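Local structure of glycosyl hyrolase, family 3 (Deinococcus radiodurans, 3TEV) at residues 134-139 / 155-160; 178-183 / 242-247; 199-202 / 208-211; 202-207 / 229-234. The protein probably hydrolyses O-glycosidic bonds, acting as a family 3 glycoside hydrolase built on a TIM-barrel domain. All coordinates share one frame; numbering follows the deposited sequence.

Contact 1 (134-139 / 155-160); sequences LDINVN and ARVTRH
Val-157 presents both of its methyl branches to the chain at Leu-134 to Ile-136, and the division of labour between them defines this contact. The valine sits on one flank of helix 154-169, with its CB directed toward the loop. CG1 stands anti to the backbone N (chi1 167°), and this rotation sends the two branches to different parts of the loop. CG1 settles on the backbone of Leu-134, 3.4 Å from its O and 3.6 Å from its CA, so a methyl group lies against a peptide as much as against a side chain. The side chains of Leu-134 and Val-157 cross obliquely. CB and CD2 of Leu-134 lie nearest, CB at 4.1 Å from Val-157 CG1, while CG and CD1 stay farther off. The other branch, CG2, lies 3.9 Å from Asp-135 O and 4.2 Å from Ile-136 CG1. The backbones come within 6.1 Å between the CA atoms of Leu-134 and Val-157, which a small beta-branched residue can span. All four touching residues are buried, and Pro-211 of helix 210-215 also packs on Val-157. The contact lies within one beta-alpha-beta crossover of the TIM barrel: the loop after strand 128-129 packs at Val-157 on the helix that carries the chain on to the neighbouring parallel strand, 174-180.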
loop_
_atom_site.group_PDB
_atom_site.type_symbol
_atom_site.label_atom_id
_atom_site.label_comp_id
_atom_site.label_asym_id
_atom_site.label_seq_id
_atom_site.Cartn_x
_atom_site.Cartn_y
_atom_site.Cartn_z
ATOM N N LEU A 134 9.605 -4.804 -3.820
ATOM C CA LEU A 134 10.042 -5.367 -5.100
ATOM C C LEU A 134 10.886 -4.352 -5.851
ATOM O O LEU A 134 11.172 -4.526 -7.037
ATOM C CB LEU A 134 8.855 -5.796 -5.971
ATOM C CG LEU A 134 7.856 -6.829 -5.434
ATOM C CD1 LEU A 134 6.706 -7.112 -6.431
ATOM C CD2 LEU A 134 8.574 -8.107 -5.055
ATOM N N ASP A 135 11.255 -3.271 -5.167
ATOM C CA ASP A 135 12.217 -2.308 -5.700
ATOM C C ASP A 135 13.541 -3.042 -5.924
ATOM O O ASP A 135 13.881 -3.962 -5.181
ATOM C CB ASP A 135 12.416 -1.125 -4.733
ATOM C CG ASP A 135 11.094 -0.455 -4.330
ATOM O OD1 ASP A 135 10.188 -0.294 -5.181
ATOM O OD2 ASP A 135 10.966 -0.072 -3.150
ATOM N N ILE A 136 14.264 -2.633 -6.963
ATOM C CA ILE A 136 15.556 -3.212 -7.301
ATOM C C ILE A 136 16.670 -2.223 -7.000
ATOM O O ILE A 136 16.712 -1.126 -7.560
ATOM C CB ILE A 136 15.635 -3.581 -8.803
ATOM C CG1 ILE A 136 14.492 -4.512 -9.191
ATOM C CG2 ILE A 136 17.009 -4.209 -9.140
ATOM C CD1 ILE A 136 14.325 -4.659 -10.674
ATOM N N ASN A 137 17.579 -2.629 -6.123
ATOM C CA ASN A 137 18.791 -1.861 -5.824
ATOM C C ASN A 137 19.830 -1.987 -6.966
ATOM O O ASN A 137 20.898 -2.576 -6.787
ATOM C CB ASN A 137 19.367 -2.332 -4.473
ATOM C CG ASN A 137 20.565 -1.508 -4.011
ATOM O OD1 ASN A 137 21.641 -2.060 -3.719
ATOM N ND2 ASN A 137 20.391 -0.185 -3.939
ATOM N N VAL A 138 19.508 -1.421 -8.135
ATOM C CA VAL A 138 20.267 -1.679 -9.380
ATOM C C VAL A 138 21.526 -0.832 -9.516
ATOM O O VAL A 138 22.535 -1.298 -10.037
ATOM C CB VAL A 138 19.368 -1.545 -10.668
ATOM C CG1 VAL A 138 18.855 -0.111 -10.859
ATOM C CG2 VAL A 138 20.107 -2.043 -11.927
ATOM N N ASN A 139 21.450 0.408 -9.048
ATOM C CA ASN A 139 22.549 1.354 -9.147
ATOM C C ASN A 139 23.336 1.343 -7.835
ATOM O O ASN A 139 22.797 1.720 -6.785
ATOM C CB ASN A 139 22.002 2.757 -9.454
ATOM C CG ASN A 139 23.014 3.665 -10.171
ATOM O OD1 ASN A 139 24.226 3.408 -10.193
ATOM N ND2 ASN A 139 22.501 4.751 -10.752
ATOM N N ALA A 155 15.571 -10.725 -11.523
ATOM C CA ALA A 155 15.498 -12.170 -11.292
ATOM C C ALA A 155 15.561 -12.529 -9.811
ATOM O O ALA A 155 14.767 -13.344 -9.343
ATOM C CB ALA A 155 16.624 -12.923 -12.092
ATOM N N ARG A 156 16.506 -11.926 -9.088
ATOM C CA ARG A 156 16.674 -12.169 -7.650
ATOM C C ARG A 156 15.523 -11.583 -6.834
ATOM O O ARG A 156 15.052 -12.188 -5.866
ATOM C CB ARG A 156 17.999 -11.593 -7.144
ATOM C CG ARG A 156 18.401 -12.036 -5.728
ATOM C CD ARG A 156 18.913 -13.464 -5.719
ATOM N NE ARG A 156 20.061 -13.607 -6.607
ATOM C CZ ARG A 156 21.313 -13.804 -6.202
ATOM N NH1 ARG A 156 21.606 -13.912 -4.909
ATOM N NH2 ARG A 156 22.270 -13.902 -7.107
ATOM N N VAL A 157 15.071 -10.401 -7.221
ATOM C CA VAL A 157 13.956 -9.764 -6.524
ATOM C C VAL A 157 12.668 -10.557 -6.759
ATOM O O VAL A 157 11.918 -10.814 -5.818
ATOM C CB VAL A 157 13.843 -8.277 -6.902
ATOM C CG1 VAL A 157 12.479 -7.653 -6.448
ATOM C CG2 VAL A 157 15.056 -7.518 -6.311
ATOM N N THR A 158 12.443 -10.975 -8.005
ATOM C CA THR A 158 11.287 -11.809 -8.354
ATOM C C THR A 158 11.226 -13.096 -7.525
ATOM O O THR A 158 10.174 -13.439 -6.985
ATOM C CB THR A 158 11.299 -12.158 -9.859
ATOM O OG1 THR A 158 11.155 -10.954 -10.616
ATOM C CG2 THR A 158 10.166 -13.121 -10.217
ATOM N N ARG A 159 12.344 -13.806 -7.417
ATOM C CA ARG A 159 12.361 -15.084 -6.703
ATOM C C ARG A 159 12.081 -14.941 -5.197
ATOM O O ARG A 159 11.314 -15.729 -4.630
ATOM C CB ARG A 159 13.665 -15.878 -6.968
ATOM C CG ARG A 159 13.568 -16.812 -8.184
ATOM C CD ARG A 159 14.864 -17.589 -8.476
ATOM N NE ARG A 159 15.209 -18.548 -7.425
ATOM C CZ ARG A 159 16.029 -18.244 -6.375
ATOM N NH1 ARG A 159 16.585 -17.002 -6.248
ATOM N NH2 ARG A 159 16.299 -19.181 -5.469
ATOM N N HIS A 160 12.686 -13.944 -4.552
ATOM C CA HIS A 160 12.426 -13.750 -3.129
ATOM C C HIS A 160 11.113 -13.022 -2.852
ATOM O O HIS A 160 10.466 -13.270 -1.827
ATOM C CB HIS A 160 13.631 -13.126 -2.442
ATOM C CG HIS A 160 14.793 -14.055 -2.384
ATOM N ND1 HIS A 160 14.880 -15.066 -1.452
ATOM C CD2 HIS A 160 15.877 -14.185 -3.187
ATOM C CE1 HIS A 160 15.992 -15.755 -1.658
ATOM N NE2 HIS A 160 16.612 -15.241 -2.707
#

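Contact 2 (178-183 / 242-247); sequences KHFPGH and PRILTG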
loop_
_atom_site.group_PDB
_atom_site.type_symbol
_atom_site.label_atom_id
_atom_site.label_comp_id
_atom_site.label_asym_id
_atom_site.label_seq_id
_atom_site.Cartn_x
_atom_site.Cartn_y
_atom_site.Cartn_z
ATOM N N LYS A 178 5.455 -3.234 -2.914
ATOM C CA LYS A 178 5.752 -1.810 -3.071
ATOM C C LYS A 178 7.168 -1.614 -3.657
ATOM O O LYS A 178 7.962 -2.555 -3.615
ATOM C CB LYS A 178 5.604 -1.108 -1.729
ATOM C CG LYS A 178 6.410 -1.737 -0.631
ATOM C CD LYS A 178 6.083 -1.144 0.737
ATOM C CE LYS A 178 7.212 -1.482 1.706
ATOM N NZ LYS A 178 6.861 -1.174 3.110
ATOM N N HIS A 179 7.488 -0.452 -4.251
ATOM C CA HIS A 179 6.548 0.654 -4.557
ATOM C C HIS A 179 6.403 0.792 -6.062
ATOM O O HIS A 179 7.316 1.265 -6.742
ATOM C CB HIS A 179 7.079 1.987 -4.045
ATOM C CG HIS A 179 7.537 1.951 -2.630
ATOM N ND1 HIS A 179 8.660 1.253 -2.233
ATOM C CD2 HIS A 179 7.038 2.541 -1.514
ATOM C CE1 HIS A 179 8.830 1.411 -0.930
ATOM N NE2 HIS A 179 7.858 2.185 -0.469
ATOM N N PHE A 180 5.255 0.406 -6.578
ATOM C CA PHE A 180 5.039 0.393 -7.998
ATOM C C PHE A 180 5.067 1.821 -8.579
ATOM O O PHE A 180 4.453 2.722 -8.026
ATOM C CB PHE A 180 3.704 -0.281 -8.266
ATOM C CG PHE A 180 3.393 -0.430 -9.699
ATOM C CD1 PHE A 180 3.905 -1.505 -10.420
ATOM C CD2 PHE A 180 2.598 0.510 -10.342
ATOM C CE1 PHE A 180 3.618 -1.639 -11.760
ATOM C CE2 PHE A 180 2.318 0.389 -11.676
ATOM C CZ PHE A 180 2.826 -0.682 -12.394
ATOM N N PRO A 181 5.740 2.022 -9.721
ATOM C CA PRO A 181 6.380 1.037 -10.580
ATOM C C PRO A 181 7.862 0.714 -10.310
ATOM O O PRO A 181 8.495 0.111 -11.177
ATOM C CB PRO A 181 6.224 1.641 -11.989
ATOM C CG PRO A 181 5.513 2.910 -11.840
ATOM C CD PRO A 181 5.578 3.309 -10.409
ATOM N N GLY A 182 8.403 1.090 -9.148
ATOM C CA GLY A 182 9.763 0.694 -8.747
ATOM C C GLY A 182 10.595 1.872 -8.288
ATOM O O GLY A 182 10.894 2.771 -9.091
ATOM N N HIS A 183 10.991 1.853 -7.009
ATOM C CA HIS A 183 11.686 2.972 -6.344
ATOM C C HIS A 183 13.198 2.846 -6.405
ATOM O O HIS A 183 13.923 3.711 -5.880
ATOM C CB HIS A 183 11.300 3.034 -4.867
ATOM C CG HIS A 183 11.143 4.429 -4.337
ATOM N ND1 HIS A 183 12.171 5.356 -4.340
ATOM C CD2 HIS A 183 10.072 5.057 -3.782
ATOM C CE1 HIS A 183 11.740 6.495 -3.820
ATOM N NE2 HIS A 183 10.470 6.342 -3.474
ATOM N N PRO A 242 -3.432 8.457 -14.388
ATOM C CA PRO A 242 -4.324 7.469 -15.023
ATOM C C PRO A 242 -3.610 6.563 -16.038
ATOM O O PRO A 242 -3.985 5.391 -16.164
ATOM C CB PRO A 242 -5.396 8.328 -15.721
ATOM C CG PRO A 242 -4.794 9.699 -15.815
ATOM C CD PRO A 242 -3.850 9.851 -14.647
ATOM N N ARG A 243 -2.594 7.073 -16.740
ATOM C CA ARG A 243 -1.873 6.248 -17.712
ATOM C C ARG A 243 -1.211 5.041 -17.024
ATOM O O ARG A 243 -1.167 3.940 -17.592
ATOM C CB ARG A 243 -0.837 7.066 -18.495
ATOM C CG ARG A 243 -1.455 8.126 -19.421
ATOM C CD ARG A 243 -0.408 8.899 -20.242
ATOM N NE ARG A 243 0.385 7.983 -21.067
ATOM C CZ ARG A 243 0.899 8.273 -22.260
ATOM N NH1 ARG A 243 0.710 9.473 -22.810
ATOM N NH2 ARG A 243 1.599 7.353 -22.910
ATOM N N ILE A 244 -0.718 5.244 -15.802
ATOM C CA ILE A 244 0.008 4.194 -15.107
ATOM C C ILE A 244 -0.938 3.272 -14.335
ATOM O O ILE A 244 -0.902 2.050 -14.517
ATOM C CB ILE A 244 1.102 4.767 -14.181
ATOM C CG1 ILE A 244 2.208 5.416 -15.047
ATOM C CG2 ILE A 244 1.620 3.671 -13.240
ATOM C CD1 ILE A 244 3.347 6.035 -14.285
ATOM N N LEU A 245 -1.801 3.851 -13.502
ATOM C CA LEU A 245 -2.669 3.031 -12.688
ATOM C C LEU A 245 -3.748 2.320 -13.507
ATOM O O LEU A 245 -4.048 1.155 -13.220
ATOM C CB LEU A 245 -3.287 3.840 -11.559
ATOM C CG LEU A 245 -2.313 4.580 -10.644
ATOM C CD1 LEU A 245 -3.086 5.191 -9.524
ATOM C CD2 LEU A 245 -1.184 3.698 -10.074
ATOM N N THR A 246 -4.324 2.993 -14.508
ATOM C CA THR A 246 -5.399 2.401 -15.308
ATOM C C THR A 246 -4.854 1.837 -16.623
ATOM O O THR A 246 -5.030 0.661 -16.915
ATOM C CB THR A 246 -6.593 3.388 -15.556
ATOM O OG1 THR A 246 -7.194 3.746 -14.303
ATOM C CG2 THR A 246 -7.679 2.755 -16.443
ATOM N N GLY A 247 -4.174 2.670 -17.403
ATOM C CA GLY A 247 -3.623 2.246 -18.695
ATOM C C GLY A 247 -2.751 1.005 -18.572
ATOM O O GLY A 247 -3.020 -0.031 -19.198
#
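Ile-244, Phe-180 and Pro-181 meet where the KHFPGH motif, a sequence hallmark of many family 3 glycoside hydrolases, leaves the end of barrel strand 174-180 and passes the first turn of helix 242-252. Ile-244 buries the most surface of the three, and its CG2 branch does the touching. That methyl lies 3.7 Å from Phe-180 CE2, approaching the ring obliquely, and 4.2 Å from Pro-181 CG. One branch thus serves two neighbours in the sequence. Phe-180 gets there by a simple torsion: CG is anti to the backbone N (chi1 -177°), which stretches the ring away from the strand and toward the helix. One face of the ring carries Pro-181 CB, 3.9 Å above the plane and over its centre. The peptide bond before Pro-181 is cis, which folds the proline ring back onto the phenylalanine; a second cis peptide precedes His-179. The ring of Phe-180 further makes an edge-to-face contact with Phe-212, while Leu-248 and Leu-249 extend the apolar surface along the helix. All three touching residues are buried, and the contact is wholly apolar. On the helix side, the backbone carrying Ile-244 is widened into a pi-type turn, in which Pro-242 O accepts from both Thr-246 N, at 2.9 Å, and Gly-247 N, at 3.0 Å.

Contact 3 (199-202 / 208-211); sequences KSRA and ELAP
The backbones stay well apart, with CA atoms 9.7 Å from each other at Lys-199 and Glu-208 and 9.4 Å at Arg-201 and Leu-209, so long side chains must bridge the gap. Lys-199 does so fully extended beyond CG, while Glu-208 bends at chi2 (70°) and meets it at about a right angle. The result is a salt bridge of 2.6 Å between Lys-199 NZ and Glu-208 OE2, made through the syn lone pair of that oxygen. Asp-185 gives the ammonium group a second carboxylate partner, which probably helps it stay charged beside the buried glutamate. In the other pair, Leu-209 CD1 comes obliquely to the guanidinium of Arg-201, 3.9 Å from its NE, whose polar partner is Asp-205. Between the two pairs Ser-200 is the N-cap of helix 201-206: its side chain caps a backbone N at the start of the helix while Glu-203 OE1 accepts from Ser-200 N, the reciprocal pairing of a capping box. The contact therefore joins the start of helix 201-206 to the approach to helix 210-215, which in turn packs against helix 154-169 through Ala-210 and Pro-211.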
loop_
_atom_site.group_PDB
_atom_site.type_symbol
_atom_site.label_atom_id
_atom_site.label_comp_id
_atom_site.label_asym_id
_atom_site.label_seq_id
_atom_site.Cartn_x
_atom_site.Cartn_y
_atom_site.Cartn_z
ATOM N N LYS A 199 14.613 6.521 -17.410
ATOM C CA LYS A 199 14.897 5.332 -18.235
ATOM C C LYS A 199 13.831 5.106 -19.294
ATOM O O LYS A 199 12.660 5.447 -19.096
ATOM C CB LYS A 199 14.945 4.082 -17.348
ATOM C CG LYS A 199 16.059 4.096 -16.319
ATOM C CD LYS A 199 16.004 2.875 -15.420
ATOM C CE LYS A 199 17.129 2.936 -14.404
ATOM N NZ LYS A 199 17.115 1.762 -13.488
ATOM N N SER A 200 14.238 4.491 -20.400
ATOM C CA SER A 200 13.319 4.096 -21.463
ATOM C C SER A 200 12.377 2.979 -21.020
ATOM O O SER A 200 12.625 2.283 -20.019
ATOM C CB SER A 200 14.109 3.620 -22.683
ATOM O OG SER A 200 14.756 2.386 -22.390
ATOM N N ARG A 201 11.310 2.802 -21.792
ATOM C CA ARG A 201 10.341 1.737 -21.555
ATOM C C ARG A 201 10.998 0.354 -21.541
ATOM O O ARG A 201 10.759 -0.426 -20.620
ATOM C CB ARG A 201 9.197 1.785 -22.583
ATOM C CG ARG A 201 8.128 0.698 -22.396
ATOM C CD ARG A 201 7.585 0.708 -20.953
ATOM N NE ARG A 201 6.657 -0.390 -20.710
ATOM C CZ ARG A 201 5.345 -0.310 -20.909
ATOM N NH1 ARG A 201 4.798 0.822 -21.348
ATOM N NH2 ARG A 201 4.581 -1.362 -20.663
ATOM N N ALA A 202 11.816 0.064 -22.552
ATOM C CA ALA A 202 12.507 -1.228 -22.641
ATOM C C ALA A 202 13.364 -1.488 -21.392
ATOM O O ALA A 202 13.376 -2.594 -20.863
ATOM C CB ALA A 202 13.359 -1.315 -23.928
ATOM N N GLU A 208 12.713 -2.238 -13.439
ATOM C CA GLU A 208 11.704 -1.773 -12.479
ATOM C C GLU A 208 10.392 -2.549 -12.524
ATOM O O GLU A 208 9.905 -2.997 -11.495
ATOM C CB GLU A 208 11.418 -0.263 -12.678
ATOM C CG GLU A 208 12.483 0.699 -12.098
ATOM C CD GLU A 208 13.825 0.693 -12.862
ATOM O OE1 GLU A 208 13.954 0.044 -13.925
ATOM O OE2 GLU A 208 14.769 1.341 -12.384
ATOM N N LEU A 209 9.841 -2.712 -13.723
ATOM C CA LEU A 209 8.536 -3.339 -13.912
ATOM C C LEU A 209 8.542 -4.863 -13.818
ATOM O O LEU A 209 7.505 -5.448 -13.522
ATOM C CB LEU A 209 7.936 -2.914 -15.265
ATOM C CG LEU A 209 7.633 -1.420 -15.447
ATOM C CD1 LEU A 209 7.233 -1.069 -16.887
ATOM C CD2 LEU A 209 6.554 -0.984 -14.477
ATOM N N ALA A 210 9.688 -5.505 -14.054
ATOM C CA ALA A 210 9.729 -6.966 -14.200
ATOM C C ALA A 210 9.212 -7.766 -13.000
ATOM O O ALA A 210 8.420 -8.693 -13.178
ATOM C CB ALA A 210 11.123 -7.453 -14.638
ATOM N N PRO A 211 9.641 -7.424 -11.774
ATOM C CA PRO A 211 9.153 -8.247 -10.644
ATOM C C PRO A 211 7.632 -8.128 -10.401
ATOM O O PRO A 211 6.987 -9.124 -10.083
ATOM C CB PRO A 211 9.962 -7.718 -9.438
ATOM C CG PRO A 211 11.134 -6.987 -10.052
ATOM C CD PRO A 211 10.598 -6.397 -11.327
#

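Contact 4 (202-207 / 229-234); sequences AELDAG and YDALDA
Leu-204 makes every cross-contact here, meeting Tyr-229, Ala-231 and Leu-232 on the opposing loop. Its CB leaves helix 201-206 pointing toward that loop, and the path from there shows how one leucine meets three residues. With chi1 at -67°, CG lies anti to the carbonyl carbon, and the branch point is carried outward between the backbones, whose closest CA atoms, those of Leu-204 and Ala-231, are 8.4 Å apart. At CG the chain forks. CD1 meets two residues: it lies 3.9 Å from Ala-231 CB and 4.0 Å from Leu-232 CG, the two leucines reaching toward each other tip to tip. CD2 turns to the tyrosine, where it stands at the edge of the ring, near its plane, 4.2 Å from Tyr-229 CD1. The side chain is also flanked by Val-197 and Leu-209.

Two backbone bonds brace the loop. Tyr-229 O accepts from Leu-232 N and Asp-233 N, both at 2.9 Å, and the tight turn so formed brings Ala-231 and Leu-232 to the same methyl. The phenol of Tyr-229 is anchored at its far end, OH being hydrogen-bonded to Gly-182 O. Strands 196-197 and 228-229 form a small parallel pair apart from the eight-stranded sheet, and Leu-204 packs the helix that follows the first strand against the turn that follows the second. This is an elaboration of the connecting loops on a TIM-barrel domain.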
loop_
_atom_site.group_PDB
_atom_site.type_symbol
_atom_site.label_atom_id
_atom_site.label_comp_id
_atom_site.label_asym_id
_atom_site.label_seq_id
_atom_site.Cartn_x
_atom_site.Cartn_y
_atom_site.Cartn_z
ATOM N N ALA A 202 11.816 0.064 -22.552
ATOM C CA ALA A 202 12.507 -1.228 -22.641
ATOM C C ALA A 202 13.364 -1.488 -21.392
ATOM O O ALA A 202 13.376 -2.594 -20.863
ATOM C CB ALA A 202 13.359 -1.315 -23.928
ATOM N N GLU A 203 14.057 -0.457 -20.918
ATOM C CA GLU A 203 14.786 -0.540 -19.651
ATOM C C GLU A 203 13.842 -0.820 -18.478
ATOM O O GLU A 203 14.146 -1.645 -17.623
ATOM C CB GLU A 203 15.597 0.736 -19.396
ATOM C CG GLU A 203 16.791 0.957 -20.347
ATOM C CD GLU A 203 17.493 2.308 -20.105
ATOM O OE1 GLU A 203 16.938 3.389 -20.460
ATOM O OE2 GLU A 203 18.613 2.282 -19.549
ATOM N N LEU A 204 12.697 -0.145 -18.448
ATOM C CA LEU A 204 11.716 -0.363 -17.386
ATOM C C LEU A 204 11.191 -1.787 -17.374
ATOM O O LEU A 204 11.119 -2.413 -16.314
ATOM C CB LEU A 204 10.559 0.639 -17.483
ATOM C CG LEU A 204 10.910 2.110 -17.215
ATOM C CD1 LEU A 204 9.711 3.039 -17.439
ATOM C CD2 LEU A 204 11.482 2.287 -15.825
ATOM N N ASP A 205 10.852 -2.293 -18.562
ATOM C CA ASP A 205 10.393 -3.669 -18.768
ATOM C C ASP A 205 11.368 -4.726 -18.248
ATOM O O ASP A 205 10.952 -5.730 -17.688
ATOM C CB ASP A 205 10.146 -3.921 -20.270
ATOM C CG ASP A 205 8.863 -3.267 -20.770
ATOM O OD1 ASP A 205 7.985 -2.949 -19.935
ATOM O OD2 ASP A 205 8.733 -3.064 -21.996
ATOM N N ALA A 206 12.662 -4.494 -18.453
ATOM C CA ALA A 206 13.696 -5.438 -18.028
ATOM C C ALA A 206 14.065 -5.281 -16.537
ATOM O O ALA A 206 14.590 -6.218 -15.922
ATOM C CB ALA A 206 14.944 -5.293 -18.914
ATOM N N GLY A 207 13.803 -4.095 -15.978
ATOM C CA GLY A 207 14.180 -3.773 -14.608
ATOM C C GLY A 207 12.967 -3.520 -13.725
ATOM O O GLY A 207 12.273 -4.462 -13.337
ATOM N N TYR A 229 7.705 8.751 -13.983
ATOM C CA TYR A 229 8.428 7.956 -15.004
ATOM C C TYR A 229 8.229 8.589 -16.376
ATOM O O TYR A 229 7.138 8.477 -16.946
ATOM C CB TYR A 229 7.948 6.503 -15.011
ATOM C CG TYR A 229 8.191 5.830 -13.689
ATOM C CD1 TYR A 229 9.219 4.894 -13.516
ATOM C CD2 TYR A 229 7.416 6.172 -12.587
ATOM C CE1 TYR A 229 9.457 4.311 -12.260
ATOM C CE2 TYR A 229 7.626 5.598 -11.361
ATOM C CZ TYR A 229 8.640 4.682 -11.190
ATOM O OH TYR A 229 8.782 4.148 -9.920
ATOM N N ASP A 230 9.269 9.261 -16.884
ATOM C CA ASP A 230 9.251 9.904 -18.204
ATOM C C ASP A 230 8.685 9.017 -19.320
ATOM O O ASP A 230 7.999 9.499 -20.225
ATOM C CB ASP A 230 10.665 10.331 -18.634
ATOM C CG ASP A 230 11.263 11.419 -17.755
ATOM O OD1 ASP A 230 10.577 11.970 -16.877
ATOM O OD2 ASP A 230 12.453 11.730 -17.951
ATOM N N ALA A 231 8.992 7.727 -19.268
ATOM C CA ALA A 231 8.642 6.829 -20.363
ATOM C C ALA A 231 7.181 6.391 -20.288
ATOM O O ALA A 231 6.674 5.844 -21.247
ATOM C CB ALA A 231 9.576 5.617 -20.394
ATOM N N LEU A 232 6.513 6.667 -19.167
ATOM C CA LEU A 232 5.129 6.238 -18.921
ATOM C C LEU A 232 4.152 7.405 -18.875
ATOM O O LEU A 232 3.059 7.341 -19.449
ATOM C CB LEU A 232 5.041 5.479 -17.599
ATOM C CG LEU A 232 5.897 4.223 -17.433
ATOM C CD1 LEU A 232 5.648 3.559 -16.090
ATOM C CD2 LEU A 232 5.640 3.239 -18.573
ATOM N N ASP A 233 4.542 8.459 -18.163
ATOM C CA ASP A 233 3.726 9.653 -17.964
ATOM C C ASP A 233 4.657 10.724 -17.421
ATOM O O ASP A 233 5.015 10.711 -16.234
ATOM C CB ASP A 233 2.586 9.383 -16.970
ATOM C CG ASP A 233 1.651 10.572 -16.797
ATOM O OD1 ASP A 233 1.961 11.712 -17.238
ATOM O OD2 ASP A 233 0.579 10.361 -16.206
ATOM N N ALA A 234 5.050 11.638 -18.300
ATOM C CA ALA A 234 6.039 12.652 -17.954
ATOM C C ALA A 234 5.452 13.782 -17.099
ATOM O O ALA A 234 6.195 14.606 -16.577
ATOM C CB ALA A 234 6.734 13.197 -19.224
#

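Overall arrangement
The four contacts form a continuous patch on one part of the barrel domain. Contacts 3 and 4 are nearest, their centres about 5 Å apart; they share Ala-202 and are tied by a probable hydrogen bond from Leu-209 N to Leu-204 O (2.9 Å). Both are nested in the chain loop closed by contact 2, whose centre lies about 11 and 10 Å from theirs. Contact 1 precedes them all in sequence and is about 17 Å from contact 2 between centres, yet Asp-135 OD2 lies 2.8 Å from His-179 ND1, a probable hydrogen bond. That bond links the first loop to the KHFPGH motif, consistent with a position near the sugar-binding end of the barrel.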